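Local coordinates for methionine gamma-lyase (Trichomonas vaginalis, PDB 1PFF), which belongs to the Cys/Met metabolism family of pyridoxal-phosphate-dependent enzymes and is assembled from four chains, each with two mixed beta sheets and surrounding helices, at residues Q208-A211 with E212-E216; K221-Y225 with P226-D230; A300-T303 with D304-R308; Q317-I320 with D321-Q325. One frame throughout, in Å; residues are numbered along the deposited sequence.

Contact 1: Q208-A211 with E212-E216. With EDO (1,2-ethanediol), chain I; EDO (1,2-ethanediol), chain H; EDO (1,2-ethanediol), chain G.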
loop_
_atom_site.group_PDB
_atom_site.type_symbol
_atom_site.label_atom_id
_atom_site.label_comp_id
_atom_site.label_asym_id
_atom_site.label_seq_id
_atom_site.Cartn_x
_atom_site.Cartn_y
_atom_site.Cartn_z
ATOM N N GLN A 208 -15.736 -24.364 -20.494
ATOM C CA GLN A 208 -16.159 -25.324 -21.535
ATOM C C GLN A 208 -16.924 -26.485 -20.883
ATOM O O GLN A 208 -18.001 -26.877 -21.344
ATOM C CB GLN A 208 -14.958 -25.848 -22.350
ATOM C CG GLN A 208 -15.348 -26.747 -23.547
ATOM C CD GLN A 208 -16.139 -25.997 -24.627
ATOM O OE1 GLN A 208 -15.787 -24.879 -24.982
ATOM N NE2 GLN A 208 -17.191 -26.624 -25.155
ATOM N N LYS A 209 -16.368 -27.007 -19.791
ATOM C CA LYS A 209 -16.967 -28.138 -19.079
ATOM C C LYS A 209 -18.306 -27.781 -18.439
ATOM O O LYS A 209 -19.268 -28.542 -18.562
ATOM C CB LYS A 209 -16.004 -28.691 -18.022
ATOM C CG LYS A 209 -14.719 -29.280 -18.600
ATOM C CD LYS A 209 -14.953 -30.667 -19.181
ATOM C CE LYS A 209 -13.800 -31.604 -18.844
ATOM N NZ LYS A 209 -14.307 -32.857 -18.199
ATOM N N VAL A 210 -18.356 -26.624 -17.770
ATOM C CA VAL A 210 -19.588 -26.115 -17.169
ATOM C C VAL A 210 -20.661 -25.894 -18.254
ATOM O O VAL A 210 -21.815 -26.300 -18.098
ATOM C CB VAL A 210 -19.325 -24.836 -16.338
ATOM C CG1 VAL A 210 -20.627 -24.206 -15.841
ATOM C CG2 VAL A 210 -18.408 -25.140 -15.144
ATOM N N ALA A 211 -20.266 -25.260 -19.354
ATOM C CA ALA A 211 -21.192 -24.989 -20.451
ATOM C C ALA A 211 -21.818 -26.287 -20.979
ATOM O O ALA A 211 -23.024 -26.356 -21.216
ATOM C CB ALA A 211 -20.491 -24.209 -21.572
ATOM N N GLU A 212 -21.002 -27.323 -21.139
ATOM C CA GLU A 212 -21.503 -28.610 -21.618
ATOM C C GLU A 212 -22.443 -29.272 -20.609
ATOM O O GLU A 212 -23.465 -29.857 -20.995
ATOM C CB GLU A 212 -20.340 -29.529 -22.007
ATOM C CG GLU A 212 -19.637 -29.037 -23.270
ATOM C CD GLU A 212 -18.373 -29.808 -23.603
ATOM O OE1 GLU A 212 -17.830 -29.595 -24.712
ATOM O OE2 GLU A 212 -17.920 -30.612 -22.764
ATOM N N PHE A 213 -22.119 -29.151 -19.322
ATOM C CA PHE A 213 -22.988 -29.676 -18.265
ATOM C C PHE A 213 -24.350 -28.968 -18.318
ATOM O O PHE A 213 -25.402 -29.619 -18.245
ATOM C CB PHE A 213 -22.342 -29.524 -16.872
ATOM C CG PHE A 213 -23.342 -29.325 -15.763
ATOM C CD1 PHE A 213 -24.058 -30.406 -15.255
ATOM C CD2 PHE A 213 -23.590 -28.054 -15.252
ATOM C CE1 PHE A 213 -25.012 -30.228 -14.244
ATOM C CE2 PHE A 213 -24.538 -27.863 -14.245
ATOM C CZ PHE A 213 -25.251 -28.958 -13.739
ATOM N N LEU A 214 -24.323 -27.643 -18.458
ATOM C CA LEU A 214 -25.547 -26.839 -18.457
ATOM C C LEU A 214 -26.389 -27.132 -19.696
ATOM O O LEU A 214 -27.623 -27.206 -19.614
ATOM C CB LEU A 214 -25.224 -25.347 -18.386
ATOM C CG LEU A 214 -24.586 -24.777 -17.111
ATOM C CD1 LEU A 214 -24.002 -23.394 -17.405
ATOM C CD2 LEU A 214 -25.594 -24.712 -15.978
ATOM N N HIS A 215 -25.704 -27.310 -20.822
ATOM C CA HIS A 215 -26.312 -27.654 -22.114
ATOM C C HIS A 215 -27.125 -28.944 -22.020
ATOM O O HIS A 215 -28.136 -29.099 -22.705
ATOM C CB HIS A 215 -25.219 -27.798 -23.181
ATOM C CG HIS A 215 -25.737 -28.007 -24.575
ATOM N ND1 HIS A 215 -26.349 -27.007 -25.301
ATOM C CD2 HIS A 215 -25.713 -29.096 -25.384
ATOM C CE1 HIS A 215 -26.683 -27.470 -26.495
ATOM N NE2 HIS A 215 -26.314 -28.737 -26.568
ATOM N N GLU A 216 -26.678 -29.865 -21.172
ATOM C CA GLU A 216 -27.345 -31.148 -21.030
ATOM C C GLU A 216 -28.354 -31.212 -19.885
ATOM O O GLU A 216 -29.150 -32.153 -19.820
ATOM C CB GLU A 216 -26.310 -32.268 -20.918
ATOM C CG GLU A 216 -25.625 -32.538 -22.246
ATOM C CD GLU A 216 -24.586 -33.638 -22.175
ATOM O OE1 GLU A 216 -24.397 -34.225 -21.088
ATOM O OE2 GLU A 216 -23.958 -33.909 -23.219
HETATM C C1 EDO I . -30.559 -28.447 -21.513
HETATM O O1 EDO I . -31.899 -28.883 -21.668
HETATM C C2 EDO I . -30.420 -27.079 -22.165
HETATM O O2 EDO I . -29.205 -26.446 -21.806
HETATM C C1 EDO H . -32.120 -31.886 -22.863
HETATM O O1 EDO H . -32.342 -30.863 -23.823
HETATM C C2 EDO H . -30.624 -32.142 -22.755
HETATM O O2 EDO H . -30.410 -33.497 -22.392
HETATM C C1 EDO G . -29.979 -27.522 -25.349
HETATM O O1 EDO G . -30.687 -28.614 -24.788
HETATM C C2 EDO G . -30.969 -26.415 -25.690
HETATM O O2 EDO G . -30.349 -25.466 -26.539
#
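Q208 and E212 sit one turn apart on helix 183-216 and are joined twice. The side-chain nitrogen NE2 of Q208 gives a hydrogen bond of 3.1 Å to OE1 of E212, and the bond is nearly straight. OE1 lies in the plane of the Q208 amide. NE2, however, meets OE1 from above the carboxylate plane, and the two flat groups are turned 75° against each other. The second bond is in the backbone, where E212 N donates to Q208 O at 3.0 Å. Q208 can reach its partner because CG stands anti to the backbone N (chi1 -174°) and the chain then bends at chi2. E212 is extended beyond CG, and this CG passes 3.3 Å from Q208 O. The spacing is the i to i+4 pattern of an alpha helix. The main chain repeats it, with F213 N bonded to K209 O, L214 N to V210 O and H215 N to A211 O. On the buried flank V210 and L214 lie side by side, with CG1 of V210 3.8 Å from CD1 of L214. F213 turns the edge of its ring to V210 O. C1 of a 1,2-ethanediol (chain G) lies over one face of the H215 ring. Farther out, Q208 NE2 has a second, weak hydrogen bond to G227 O. V210, A211 and L214 rest on I248 of strand 247-251.

Contact 2: K221-Y225 with P226-D230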
loop_
_atom_site.group_PDB
_atom_site.type_symbol
_atom_site.label_atom_id
_atom_site.label_comp_id
_atom_site.label_asym_id
_atom_site.label_seq_id
_atom_site.Cartn_x
_atom_site.Cartn_y
_atom_site.Cartn_z
ATOM N N LYS A 221 -32.427 -23.955 -20.165
ATOM C CA LYS A 221 -32.975 -23.877 -21.509
ATOM C C LYS A 221 -31.823 -23.617 -22.475
ATOM O O LYS A 221 -30.978 -24.488 -22.683
ATOM C CB LYS A 221 -34.082 -22.824 -21.564
ATOM C CG LYS A 221 -35.181 -23.047 -20.523
ATOM C CD LYS A 221 -35.827 -24.423 -20.683
ATOM C CE LYS A 221 -36.474 -24.881 -19.404
ATOM N NZ LYS A 221 -37.180 -26.180 -19.597
ATOM N N LYS A 222 -31.738 -22.425 -23.037
ATOM C CA LYS A 222 -30.678 -22.139 -23.985
ATOM C C LYS A 222 -29.411 -21.710 -23.236
ATOM O O LYS A 222 -29.486 -20.903 -22.311
ATOM C CB LYS A 222 -31.163 -21.067 -24.967
ATOM C CG LYS A 222 -30.176 -20.619 -26.000
ATOM C CD LYS A 222 -29.699 -21.706 -26.947
ATOM C CE LYS A 222 -28.904 -21.036 -28.051
ATOM N NZ LYS A 222 -28.124 -21.950 -28.930
ATOM N N VAL A 223 -28.266 -22.283 -23.616
ATOM C CA VAL A 223 -26.970 -21.860 -23.072
ATOM C C VAL A 223 -26.221 -20.971 -24.068
ATOM O O VAL A 223 -26.127 -21.279 -25.261
ATOM C CB VAL A 223 -26.069 -23.060 -22.667
ATOM C CG1 VAL A 223 -24.724 -22.570 -22.102
ATOM C CG2 VAL A 223 -26.784 -23.944 -21.655
ATOM N N TYR A 224 -25.702 -19.859 -23.572
ATOM C CA TYR A 224 -24.931 -18.940 -24.398
ATOM C C TYR A 224 -23.461 -19.049 -24.016
ATOM O O TYR A 224 -23.049 -18.587 -22.955
ATOM C CB TYR A 224 -25.460 -17.513 -24.236
ATOM C CG TYR A 224 -26.959 -17.426 -24.424
ATOM C CD1 TYR A 224 -27.828 -17.454 -23.327
ATOM C CD2 TYR A 224 -27.509 -17.329 -25.702
ATOM C CE1 TYR A 224 -29.215 -17.385 -23.509
ATOM C CE2 TYR A 224 -28.884 -17.264 -25.892
ATOM C CZ TYR A 224 -29.726 -17.291 -24.798
ATOM O OH TYR A 224 -31.084 -17.221 -24.990
ATOM N N TYR A 225 -22.690 -19.729 -24.860
ATOM C CA TYR A 225 -21.250 -19.904 -24.638
ATOM C C TYR A 225 -20.551 -20.136 -25.977
ATOM O O TYR A 225 -20.928 -21.048 -26.723
ATOM C CB TYR A 225 -20.957 -21.054 -23.657
ATOM C CG TYR A 225 -19.474 -21.184 -23.352
ATOM C CD1 TYR A 225 -18.802 -20.187 -22.636
ATOM C CD2 TYR A 225 -18.736 -22.275 -23.815
ATOM C CE1 TYR A 225 -17.428 -20.278 -22.364
ATOM C CE2 TYR A 225 -17.350 -22.384 -23.546
ATOM C CZ TYR A 225 -16.709 -21.372 -22.830
ATOM O OH TYR A 225 -15.363 -21.469 -22.557
ATOM N N PRO A 226 -19.574 -19.293 -26.314
ATOM C CA PRO A 226 -18.892 -19.378 -27.619
ATOM C C PRO A 226 -18.298 -20.750 -27.973
ATOM O O PRO A 226 -18.222 -21.070 -29.155
ATOM C CB PRO A 226 -17.794 -18.315 -27.509
ATOM C CG PRO A 226 -18.375 -17.307 -26.561
ATOM C CD PRO A 226 -19.091 -18.145 -25.519
ATOM N N GLY A 227 -17.918 -21.540 -26.972
ATOM C CA GLY A 227 -17.360 -22.863 -27.193
ATOM C C GLY A 227 -18.343 -23.959 -27.580
ATOM O O GLY A 227 -17.926 -25.051 -27.968
ATOM N N LEU A 228 -19.635 -23.692 -27.464
ATOM C CA LEU A 228 -20.654 -24.666 -27.885
ATOM C C LEU A 228 -20.890 -24.566 -29.391
ATOM O O LEU A 228 -21.091 -23.464 -29.911
ATOM C CB LEU A 228 -21.973 -24.463 -27.134
ATOM C CG LEU A 228 -21.965 -24.666 -25.615
ATOM C CD1 LEU A 228 -23.330 -24.317 -25.055
ATOM C CD2 LEU A 228 -21.549 -26.091 -25.208
ATOM N N PRO A 229 -20.849 -25.698 -30.093
ATOM C CA PRO A 229 -21.157 -25.717 -31.531
ATOM C C PRO A 229 -22.550 -25.159 -31.867
ATOM O O PRO A 229 -22.735 -24.692 -32.983
ATOM C CB PRO A 229 -21.027 -27.195 -31.898
ATOM C CG PRO A 229 -20.054 -27.740 -30.860
ATOM C CD PRO A 229 -20.425 -27.024 -29.596
ATOM N N ASP A 230 -23.475 -25.180 -30.909
ATOM C CA ASP A 230 -24.815 -24.592 -31.064
ATOM C C ASP A 230 -24.871 -23.066 -30.953
ATOM O O ASP A 230 -25.913 -22.461 -31.256
ATOM C CB ASP A 230 -25.770 -25.171 -30.015
ATOM C CG ASP A 230 -26.372 -26.495 -30.436
ATOM O OD1 ASP A 230 -26.176 -26.915 -31.596
ATOM O OD2 ASP A 230 -27.076 -27.179 -29.668
#
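A tight turn after strand 223-224 is closed by Y225 and L228. Y225 O accepts a hydrogen bond of 3.0 Å from L228 N. The N-H points almost straight at the oxygen (163°), but the donor stands well above the carbonyl plane, 45° out of it. The backbone N of G227 is also near Y225 O, but its angle is too poor for a bond. The phenol end of Y225 is satisfied elsewhere, since OH is hydrogen-bonded to G245 O. P226 O is held by H234 ND1. These four residues, Y225 to L228, form a type I beta turn. It leads the chain from the edge strand of the five-stranded sheet toward helix 234-240. Across the turn, NZ of K222, which precedes it, makes a weak hydrogen bond of 3.2 Å to D230 O. It uses the main-chain oxygen, while the carboxylate OD2 of D230 stays 5.4 Å from NZ. The K222 chain bends at chi2 (61°), which brings its end back to the loop. The backbones of K222 and Y224 bond to D251 and A249, and Y224 OH is hydrogen-bonded to D251 OD2. CD1 of Y225 lies 3.5 Å from CD of P226, and the two side chains cross at about a right angle. L228 reaches V223, with CD1 of L228 3.7 Å from CG1 of V223.

Contact 3: A300-T303 with D304-R308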
loop_
_atom_site.group_PDB
_atom_site.type_symbol
_atom_site.label_atom_id
_atom_site.label_comp_id
_atom_site.label_asym_id
_atom_site.label_seq_id
_atom_site.Cartn_x
_atom_site.Cartn_y
_atom_site.Cartn_z
ATOM N N ALA A 300 -33.066 -4.340 -25.671
ATOM C CA ALA A 300 -31.602 -4.401 -25.698
ATOM C C ALA A 300 -31.015 -5.814 -25.513
ATOM O O ALA A 300 -29.806 -5.962 -25.338
ATOM C CB ALA A 300 -31.022 -3.451 -24.661
ATOM N N GLY A 301 -31.869 -6.838 -25.538
ATOM C CA GLY A 301 -31.414 -8.217 -25.486
ATOM C C GLY A 301 -31.247 -8.818 -24.100
ATOM O O GLY A 301 -30.622 -9.867 -23.952
ATOM N N LEU A 302 -31.806 -8.162 -23.084
ATOM C CA LEU A 302 -31.770 -8.686 -21.724
ATOM C C LEU A 302 -33.170 -9.084 -21.261
ATOM O O LEU A 302 -34.025 -8.223 -21.076
ATOM C CB LEU A 302 -31.155 -7.659 -20.757
ATOM C CG LEU A 302 -31.066 -8.093 -19.292
ATOM C CD1 LEU A 302 -30.204 -9.349 -19.155
ATOM C CD2 LEU A 302 -30.546 -6.967 -18.398
ATOM N N THR A 303 -33.401 -10.384 -21.085
ATOM C CA THR A 303 -34.704 -10.871 -20.621
ATOM C C THR A 303 -34.645 -11.251 -19.155
ATOM O O THR A 303 -33.557 -11.348 -18.568
ATOM C CB THR A 303 -35.194 -12.105 -21.426
ATOM O OG1 THR A 303 -34.464 -13.268 -20.999
ATOM C CG2 THR A 303 -34.893 -11.973 -22.911
ATOM N N ASP A 304 -35.826 -11.505 -18.591
ATOM C CA ASP A 304 -35.972 -11.950 -17.210
ATOM C C ASP A 304 -35.618 -13.426 -17.031
ATOM O O ASP A 304 -35.636 -13.928 -15.904
ATOM C CB ASP A 304 -37.406 -11.712 -16.719
ATOM C CG ASP A 304 -37.705 -10.243 -16.432
ATOM O OD1 ASP A 304 -36.850 -9.359 -16.686
ATOM O OD2 ASP A 304 -38.792 -9.883 -15.949
ATOM N N ASN A 305 -35.319 -14.115 -18.135
ATOM C CA ASN A 305 -34.893 -15.517 -18.087
ATOM C C ASN A 305 -33.394 -15.673 -17.792
ATOM O O ASN A 305 -32.955 -16.745 -17.359
ATOM C CB ASN A 305 -35.182 -16.226 -19.419
ATOM C CG ASN A 305 -36.658 -16.260 -19.787
ATOM O OD1 ASN A 305 -37.007 -16.164 -20.972
ATOM N ND2 ASN A 305 -37.529 -16.436 -18.796
ATOM N N LEU A 306 -32.623 -14.612 -18.044
ATOM C CA LEU A 306 -31.164 -14.711 -18.165
ATOM C C LEU A 306 -30.368 -14.722 -16.857
ATOM O O LEU A 306 -30.523 -13.841 -16.019
ATOM C CB LEU A 306 -30.617 -13.611 -19.077
ATOM C CG LEU A 306 -29.184 -13.861 -19.572
ATOM C CD1 LEU A 306 -29.164 -14.888 -20.706
ATOM C CD2 LEU A 306 -28.531 -12.554 -19.997
ATOM N N ILE A 307 -29.510 -15.733 -16.715
ATOM C CA ILE A 307 -28.516 -15.800 -15.646
ATOM C C ILE A 307 -27.123 -15.659 -16.265
ATOM O O ILE A 307 -26.836 -16.264 -17.298
ATOM C CB ILE A 307 -28.629 -17.141 -14.872
ATOM C CG1 ILE A 307 -29.940 -17.207 -14.095
ATOM C CG2 ILE A 307 -27.446 -17.307 -13.908
ATOM C CD1 ILE A 307 -30.330 -18.607 -13.638
ATOM N N ARG A 308 -26.269 -14.843 -15.648
ATOM C CA ARG A 308 -24.892 -14.685 -16.115
ATOM C C ARG A 308 -23.969 -15.326 -15.110
ATOM O O ARG A 308 -24.076 -15.072 -13.898
ATOM C CB ARG A 308 -24.519 -13.212 -16.253
ATOM C CG ARG A 308 -25.151 -12.477 -17.423
ATOM C CD ARG A 308 -24.748 -11.003 -17.481
ATOM N NE ARG A 308 -23.421 -10.797 -18.066
ATOM C CZ ARG A 308 -22.482 -9.999 -17.557
ATOM N NH1 ARG A 308 -22.703 -9.315 -16.436
ATOM N NH2 ARG A 308 -21.310 -9.880 -18.169
HETATM O O HOH W 1 -35.422 -8.033 -18.585
HETATM O O HOH W 2 -31.840 -11.355 -16.222
#
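One methyl from each of two leucines makes the apolar touch here, CD1 of L302 lying 3.7 Å from CD2 of L306. The two side chains cross at about a right angle. The end of L302 comes nearer to L306 than the direction of its CB would suggest. The chain between them folds back in a type I beta turn from T303 to L306. Its closing bond, from L306 N to T303 O, is long at 3.4 Å and weak. T303 adds a bond from its side chain. OG1 sits between the backbone N and the carbonyl carbon (chi1 76°), and there it accepts N305 N at 3.1 Å, which makes an ST turn at the start of the beta turn. CB of N305 packs 3.4 Å from the same OG1. D304 directs its CB away from the preceding residues, yet its carboxylate is tied back to them by water. One water donates both to D304 OD1, at 2.7 Å, and to L302 O. A second water donates to T303 O and to L306 O, at 2.8 Å from the latter. The stronger partner of D304 OD1 is R297, which forms a salt bridge with it. R297 lies on helix 294-299, which ends in a Schellman motif with G301 as its C-prime residue. The turn then carries the chain into strand 306-310, where L306 packs on A249 of strand 247-251 and I307 on A258 and L262 of helix 255-263.

Contact 4: Q317-I320 with D321-Q325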
loop_
_atom_site.group_PDB
_atom_site.type_symbol
_atom_site.label_atom_id
_atom_site.label_comp_id
_atom_site.label_asym_id
_atom_site.label_seq_id
_atom_site.Cartn_x
_atom_site.Cartn_y
_atom_site.Cartn_z
ATOM N N GLN A 317 -15.419 -29.812 -10.784
ATOM C CA GLN A 317 -16.432 -30.717 -10.246
ATOM C C GLN A 317 -17.223 -30.055 -9.116
ATOM O O GLN A 317 -18.425 -30.242 -9.030
ATOM C CB GLN A 317 -15.799 -32.032 -9.783
ATOM C CG GLN A 317 -16.768 -33.227 -9.723
ATOM C CD GLN A 317 -17.720 -33.289 -10.908
ATOM O OE1 GLN A 317 -17.282 -33.428 -12.051
ATOM N NE2 GLN A 317 -19.022 -33.164 -10.642
ATOM N N ASP A 318 -16.543 -29.281 -8.265
ATOM C CA ASP A 318 -17.204 -28.518 -7.202
ATOM C C ASP A 318 -18.181 -27.490 -7.758
ATOM O O ASP A 318 -19.261 -27.281 -7.198
ATOM C CB ASP A 318 -16.184 -27.781 -6.345
ATOM C CG ASP A 318 -15.309 -28.708 -5.541
ATOM O OD1 ASP A 318 -15.713 -29.867 -5.280
ATOM O OD2 ASP A 318 -14.196 -28.338 -5.122
ATOM N N ILE A 319 -17.790 -26.843 -8.853
ATOM C CA ILE A 319 -18.648 -25.865 -9.504
ATOM C C ILE A 319 -19.872 -26.578 -10.062
ATOM O O ILE A 319 -20.995 -26.147 -9.823
ATOM C CB ILE A 319 -17.891 -25.109 -10.629
ATOM C CG1 ILE A 319 -16.644 -24.399 -10.070
ATOM C CG2 ILE A 319 -18.823 -24.127 -11.342
ATOM C CD1 ILE A 319 -15.750 -23.761 -11.158
ATOM N N ILE A 320 -19.646 -27.675 -10.787
ATOM C CA ILE A 320 -20.744 -28.447 -11.373
ATOM C C ILE A 320 -21.673 -28.989 -10.277
ATOM O O ILE A 320 -22.895 -28.894 -10.397
ATOM C CB ILE A 320 -20.211 -29.567 -12.324
ATOM C CG1 ILE A 320 -19.600 -28.932 -13.590
ATOM C CG2 ILE A 320 -21.334 -30.523 -12.737
ATOM C CD1 ILE A 320 -18.777 -29.902 -14.460
ATOM N N ASP A 321 -21.092 -29.520 -9.204
ATOM C CA ASP A 321 -21.881 -30.042 -8.076
ATOM C C ASP A 321 -22.854 -28.999 -7.519
ATOM O O ASP A 321 -24.025 -29.298 -7.288
ATOM C CB ASP A 321 -20.959 -30.567 -6.959
ATOM C CG ASP A 321 -20.287 -31.879 -7.323
ATOM O OD1 ASP A 321 -20.670 -32.482 -8.352
ATOM O OD2 ASP A 321 -19.358 -32.389 -6.651
ATOM N N ASP A 322 -22.360 -27.779 -7.326
ATOM C CA ASP A 322 -23.140 -26.657 -6.797
ATOM C C ASP A 322 -24.329 -26.323 -7.697
ATOM O O ASP A 322 -25.468 -26.204 -7.230
ATOM C CB ASP A 322 -22.227 -25.436 -6.657
ATOM C CG ASP A 322 -22.852 -24.298 -5.863
ATOM O OD1 ASP A 322 -23.791 -24.528 -5.082
ATOM O OD2 ASP A 322 -22.442 -23.122 -5.952
ATOM N N LEU A 323 -24.055 -26.178 -8.992
ATOM C CA LEU A 323 -25.086 -25.789 -9.944
ATOM C C LEU A 323 -26.129 -26.886 -10.133
ATOM O O LEU A 323 -27.319 -26.595 -10.245
ATOM C CB LEU A 323 -24.458 -25.402 -11.286
ATOM C CG LEU A 323 -23.605 -24.129 -11.291
ATOM C CD1 LEU A 323 -22.822 -24.042 -12.590
ATOM C CD2 LEU A 323 -24.446 -22.864 -11.091
ATOM N N LYS A 324 -25.676 -28.138 -10.157
ATOM C CA LYS A 324 -26.562 -29.283 -10.341
ATOM C C LYS A 324 -27.608 -29.359 -9.230
ATOM O O LYS A 324 -28.790 -29.551 -9.504
ATOM C CB LYS A 324 -25.755 -30.584 -10.405
ATOM C CG LYS A 324 -26.556 -31.786 -10.877
ATOM C CD LYS A 324 -25.881 -33.092 -10.496
ATOM C CE LYS A 324 -26.495 -34.278 -11.230
ATOM N NZ LYS A 324 -27.568 -33.881 -12.200
ATOM N N GLN A 325 -27.161 -29.194 -7.986
ATOM C CA GLN A 325 -28.045 -29.179 -6.826
ATOM C C GLN A 325 -29.086 -28.055 -6.923
ATOM O O GLN A 325 -30.278 -28.276 -6.658
ATOM C CB GLN A 325 -27.214 -29.064 -5.540
ATOM C CG GLN A 325 -28.035 -29.009 -4.254
ATOM C CD GLN A 325 -28.512 -27.595 -3.912
ATOM O OE1 GLN A 325 -27.800 -26.617 -4.147
ATOM N NE2 GLN A 325 -29.708 -27.492 -3.359
HETATM O O HOH W 3 -18.235 -31.060 -4.601
#
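The amide of Q317 reaches one turn along the helix to D321, and NE2 of Q317 donates a hydrogen bond of 2.9 Å to OD1 of D321. OD1 lies in the amide plane, but NE2 arrives from above the carboxylate plane, and the two planes are 53° apart. A bend at chi2 of Q317 (42°) swings the amide toward the aspartate. The backbone pair, D321 N to Q317 O, is 2.8 Å long. Further i to i+4 bonds run from D322 N to D318 O, from L323 N to I319 O and from K324 N to I320 O, as in a regular alpha helix. Helix 316-328 carries them all, near the C-terminal end of the chain. Water makes the next link: one molecule donates to D318 OD1 and, at 2.7 Å, to D321 OD2. It joins two carboxylates of like nominal charge, whose oxygens OD1 of D318 and OD2 of D321 are 4.6 Å apart. Apolar contact is lighter. I319 and L323 lie side by side, with CG2 of I319 4.2 Å from CD1 of L323. The end of the buried D322 side chain leads away from 317-320, and its OD2 accepts the backbone N of both H266 and V268.

How the contacts relate
The contacts touch in the order 4, 1, 2, 3; contact 1 does not touch contact 3. The helix of contact 1 packs against the turn of contact 2, where CB of A211 lies 3.4 Å from CD2 of Y225. It also packs against the helix of contact 4, where CD1 of F213 is 3.7 Å from CG2 of I320. Contacts 2 and 3 both reach the same five-stranded sheet and touch through CE1 of Y224 and CD1 of L306, 3.8 Å apart. Contacts 3 and 4 do not touch. Their nearest atoms are about 7 Å apart, although strand 306-310 leads on to helix 316-328. The bound 1,2-ethanediol molecules probably come from the crystallisation liquor; one lies close to the side chain of V223.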